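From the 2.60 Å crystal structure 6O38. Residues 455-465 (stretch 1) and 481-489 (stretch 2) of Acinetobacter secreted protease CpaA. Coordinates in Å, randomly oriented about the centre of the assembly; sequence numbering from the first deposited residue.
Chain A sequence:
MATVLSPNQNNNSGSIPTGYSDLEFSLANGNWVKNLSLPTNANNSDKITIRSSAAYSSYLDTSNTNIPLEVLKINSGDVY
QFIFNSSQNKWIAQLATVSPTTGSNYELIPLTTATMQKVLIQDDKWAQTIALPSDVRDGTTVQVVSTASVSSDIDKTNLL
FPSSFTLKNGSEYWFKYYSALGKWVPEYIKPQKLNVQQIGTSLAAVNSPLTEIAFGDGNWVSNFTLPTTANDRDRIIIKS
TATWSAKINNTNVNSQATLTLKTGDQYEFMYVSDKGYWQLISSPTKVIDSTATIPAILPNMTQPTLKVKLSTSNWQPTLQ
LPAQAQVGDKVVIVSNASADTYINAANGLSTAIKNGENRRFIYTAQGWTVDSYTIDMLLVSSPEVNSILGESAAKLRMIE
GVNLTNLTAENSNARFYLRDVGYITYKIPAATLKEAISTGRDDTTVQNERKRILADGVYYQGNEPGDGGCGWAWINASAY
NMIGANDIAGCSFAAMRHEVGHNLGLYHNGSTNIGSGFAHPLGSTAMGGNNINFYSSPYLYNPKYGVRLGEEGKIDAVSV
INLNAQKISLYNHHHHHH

Stretch 1, residues 455-465: ADGVYYQGNEP
Stretch 2 481-489: NMIGANDIA

How does stretch 2 approach its partner? Asn481 lies out of reach, its O taking a weak 2.7 Å bond from Ile483 N. Met482, a selenomethionine (phi/psi -74/80; chi t, p, t), points toward stretch 1, its CG 3.6 Å from Gly457 CA; a CB on that glycine would strike CG. Met482 O receives a weak bond from Val458 N at 3.3 Å.

What holds the strands together, and which side chains meet? Residues 457-462 and 483-487 run parallel, their axes 16° apart and 4.6 Å at closest approach. Phi/psi are near -130/140 at Val458 and Tyr459 and near -150/150 from Ile483 to Ala485, while Gln461 is -116/108 and Asp487 -102/-172. As parallel strands do, Gly484 and Asn486 each turn both N and O toward stretch 1, N donating to one residue and O accepting from the residue two further on. Ile483 (t, t) pairs with Val458 (p), CA-CA 4.9 Å, and on their shared face Ile483 CB lies 3.6 Å from Val458 CG1. Gly484 pairs with Tyr459 (CA-CA 4.8 Å); its N donates to Val458 O at 3.2 Å and its O accepts from Tyr460 N at 2.8 Å. On the other face it leaves room for Tyr459 (chi1 t, chi2 -88°), whose ring has Gly484 O and Ala485 N over one face. Ala485 pairs with Tyr460 (CA-CA 4.6 Å), CB to CB 4.0 Å, on the Ile483 face. Asn486 (chi1 p, chi2 -99°) pairs with Gln461 (CA-CA 5.5 Å); its N donates to Tyr460 O at 3.2 Å and its O accepts from Gly462 N at 3.3 Å. On the Tyr459 face, its OD1 accepts a very short hydrogen bond from Tyr459 OH, 2.4 Å, while its ND2 donates to Asp487 O at 2.8 Å.

How does the contact finish? Asp487 (chi1 p) sets its CA 3.2 Å from Gly462 O in a CA-H...O contact. Ile488 (p, t) then points toward stretch 1, placing CG2 4.2 Å from Gln461 CG and CG1 3.5 Å from Asn463 OD1. Ala489 makes no contact.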

# COMPACT_ATOMS: atom_id res chain seq x y z
N ALA A 455 -7.81 7.80 30.03
CA ALA A 455 -7.39 6.96 28.93
C ALA A 455 -8.31 5.74 28.85
O ALA A 455 -8.46 5.00 29.82
CB ALA A 455 -5.94 6.53 29.10
N ASP A 456 -8.94 5.54 27.68
CA ASP A 456 -9.80 4.38 27.51
C ASP A 456 -8.99 3.09 27.51
O ASP A 456 -9.52 2.03 27.88
CB ASP A 456 -10.59 4.51 26.21
CG ASP A 456 -11.66 5.59 26.29
OD1 ASP A 456 -12.39 5.63 27.29
OD2 ASP A 456 -11.75 6.41 25.34
N GLY A 457 -7.73 3.15 27.10
CA GLY A 457 -6.87 1.97 27.09
C GLY A 457 -5.44 2.36 27.36
O GLY A 457 -5.08 3.54 27.41
N VAL A 458 -4.60 1.34 27.53
CA VAL A 458 -3.18 1.51 27.81
C VAL A 458 -2.40 0.59 26.89
O VAL A 458 -2.82 -0.54 26.62
CB VAL A 458 -2.86 1.23 29.30
CG1 VAL A 458 -3.53 -0.06 29.76
CG2 VAL A 458 -1.36 1.17 29.54
N TYR A 459 -1.26 1.07 26.40
CA TYR A 459 -0.37 0.28 25.56
C TYR A 459 1.06 0.45 26.05
O TYR A 459 1.48 1.55 26.40
CB TYR A 459 -0.48 0.70 24.09
CG TYR A 459 0.07 -0.33 23.13
CD1 TYR A 459 1.41 -0.33 22.77
CD2 TYR A 459 -0.75 -1.32 22.60
CE1 TYR A 459 1.92 -1.27 21.90
CE2 TYR A 459 -0.25 -2.26 21.72
CZ TYR A 459 1.08 -2.24 21.38
OH TYR A 459 1.59 -3.18 20.51
N TYR A 460 1.80 -0.66 26.09
CA TYR A 460 3.10 -0.72 26.72
C TYR A 460 4.16 -1.13 25.71
O TYR A 460 3.97 -2.11 24.97
CB TYR A 460 3.09 -1.70 27.90
CG TYR A 460 4.43 -1.88 28.58
CD1 TYR A 460 5.01 -0.84 29.29
CD2 TYR A 460 5.10 -3.09 28.52
CE1 TYR A 460 6.24 -1.00 29.91
CE2 TYR A 460 6.32 -3.26 29.14
CZ TYR A 460 6.88 -2.21 29.83
OH TYR A 460 8.10 -2.38 30.46
N GLN A 461 5.27 -0.39 25.67
CA GLN A 461 6.41 -0.69 24.82
C GLN A 461 7.60 -1.00 25.72
O GLN A 461 8.14 -0.10 26.37
CB GLN A 461 6.71 0.48 23.89
CG GLN A 461 8.02 0.37 23.12
CD GLN A 461 8.20 1.48 22.11
OE1 GLN A 461 7.85 1.34 20.94
NE2 GLN A 461 8.75 2.61 22.56
N GLY A 462 7.99 -2.28 25.78
CA GLY A 462 9.01 -2.73 26.70
C GLY A 462 10.13 -3.47 25.99
O GLY A 462 10.12 -3.64 24.77
N ASN A 463 11.11 -3.89 26.79
CA ASN A 463 12.27 -4.63 26.30
C ASN A 463 12.39 -6.00 26.95
O ASN A 463 13.40 -6.69 26.76
CB ASN A 463 13.55 -3.82 26.52
CG ASN A 463 14.72 -4.34 25.70
OD1 ASN A 463 14.56 -4.71 24.54
ND2 ASN A 463 15.90 -4.36 26.31
N GLU A 464 11.38 -6.42 27.72
CA GLU A 464 11.41 -7.74 28.33
C GLU A 464 11.22 -8.82 27.26
O GLU A 464 10.54 -8.60 26.25
CB GLU A 464 10.32 -7.86 29.39
CG GLU A 464 10.36 -6.79 30.48
CD GLU A 464 9.76 -5.47 30.04
OE1 GLU A 464 9.05 -5.45 29.01
OE2 GLU A 464 10.00 -4.44 30.71
N PRO A 465 11.80 -10.00 27.46
CA PRO A 465 11.58 -11.09 26.50
C PRO A 465 10.18 -11.67 26.64
O PRO A 465 9.70 -11.93 27.74
CB PRO A 465 12.66 -12.12 26.88
CG PRO A 465 12.93 -11.86 28.33
CD PRO A 465 12.77 -10.37 28.51
N ASN A 481 -9.22 -5.23 31.28
CA ASN A 481 -8.25 -5.94 30.46
C ASN A 481 -7.80 -5.15 29.24
O ASN A 481 -7.07 -5.68 28.40
CB ASN A 481 -8.82 -7.29 30.01
CG ASN A 481 -8.92 -8.29 31.15
OD1 ASN A 481 -7.96 -8.50 31.89
ND2 ASN A 481 -10.09 -8.90 31.29
N MSE A 482 -8.20 -3.89 29.13
CA MSE A 482 -7.86 -3.08 27.96
C MSE A 482 -6.39 -2.67 28.01
O MSE A 482 -6.07 -1.54 28.38
CB MSE A 482 -8.76 -1.85 27.88
CG MSE A 482 -8.66 -1.10 26.56
SE MSE A 482 -9.26 -2.17 25.05
CE MSE A 482 -8.63 -1.01 23.60
N ILE A 483 -5.50 -3.58 27.62
CA ILE A 483 -4.07 -3.32 27.64
C ILE A 483 -3.41 -4.16 26.55
O ILE A 483 -3.81 -5.30 26.30
CB ILE A 483 -3.46 -3.61 29.03
CG1 ILE A 483 -1.97 -3.26 29.06
CG2 ILE A 483 -3.69 -5.06 29.44
CD1 ILE A 483 -1.35 -3.35 30.43
N GLY A 484 -2.41 -3.58 25.89
CA GLY A 484 -1.65 -4.28 24.88
C GLY A 484 -0.18 -3.93 24.99
O GLY A 484 0.19 -2.90 25.56
N ALA A 485 0.66 -4.81 24.45
CA ALA A 485 2.10 -4.62 24.58
C ALA A 485 2.83 -5.30 23.43
O ALA A 485 2.39 -6.31 22.89
CB ALA A 485 2.61 -5.17 25.91
N ASN A 486 3.97 -4.70 23.05
CA ASN A 486 4.94 -5.34 22.17
C ASN A 486 6.33 -4.90 22.61
O ASN A 486 6.50 -3.93 23.35
CB ASN A 486 4.71 -4.99 20.69
CG ASN A 486 4.93 -3.52 20.39
OD1 ASN A 486 3.98 -2.74 20.31
ND2 ASN A 486 6.19 -3.13 20.19
N ASP A 487 7.34 -5.64 22.15
CA ASP A 487 8.72 -5.32 22.47
C ASP A 487 9.38 -4.61 21.29
O ASP A 487 8.73 -4.25 20.31
CB ASP A 487 9.47 -6.59 22.89
CG ASP A 487 9.81 -7.50 21.72
OD1 ASP A 487 9.31 -7.27 20.59
OD2 ASP A 487 10.58 -8.46 21.92
N ILE A 488 10.69 -4.41 21.39
CA ILE A 488 11.46 -3.86 20.28
C ILE A 488 12.43 -4.87 19.68
O ILE A 488 12.90 -4.66 18.55
CB ILE A 488 12.23 -2.59 20.71
CG1 ILE A 488 13.26 -2.92 21.79
CG2 ILE A 488 11.26 -1.52 21.20
CD1 ILE A 488 14.14 -1.75 22.17
N ALA A 489 12.75 -5.95 20.40
CA ALA A 489 13.66 -6.97 19.88
C ALA A 489 13.16 -7.55 18.56
O ALA A 489 13.89 -7.59 17.57
CB ALA A 489 13.86 -8.07 20.91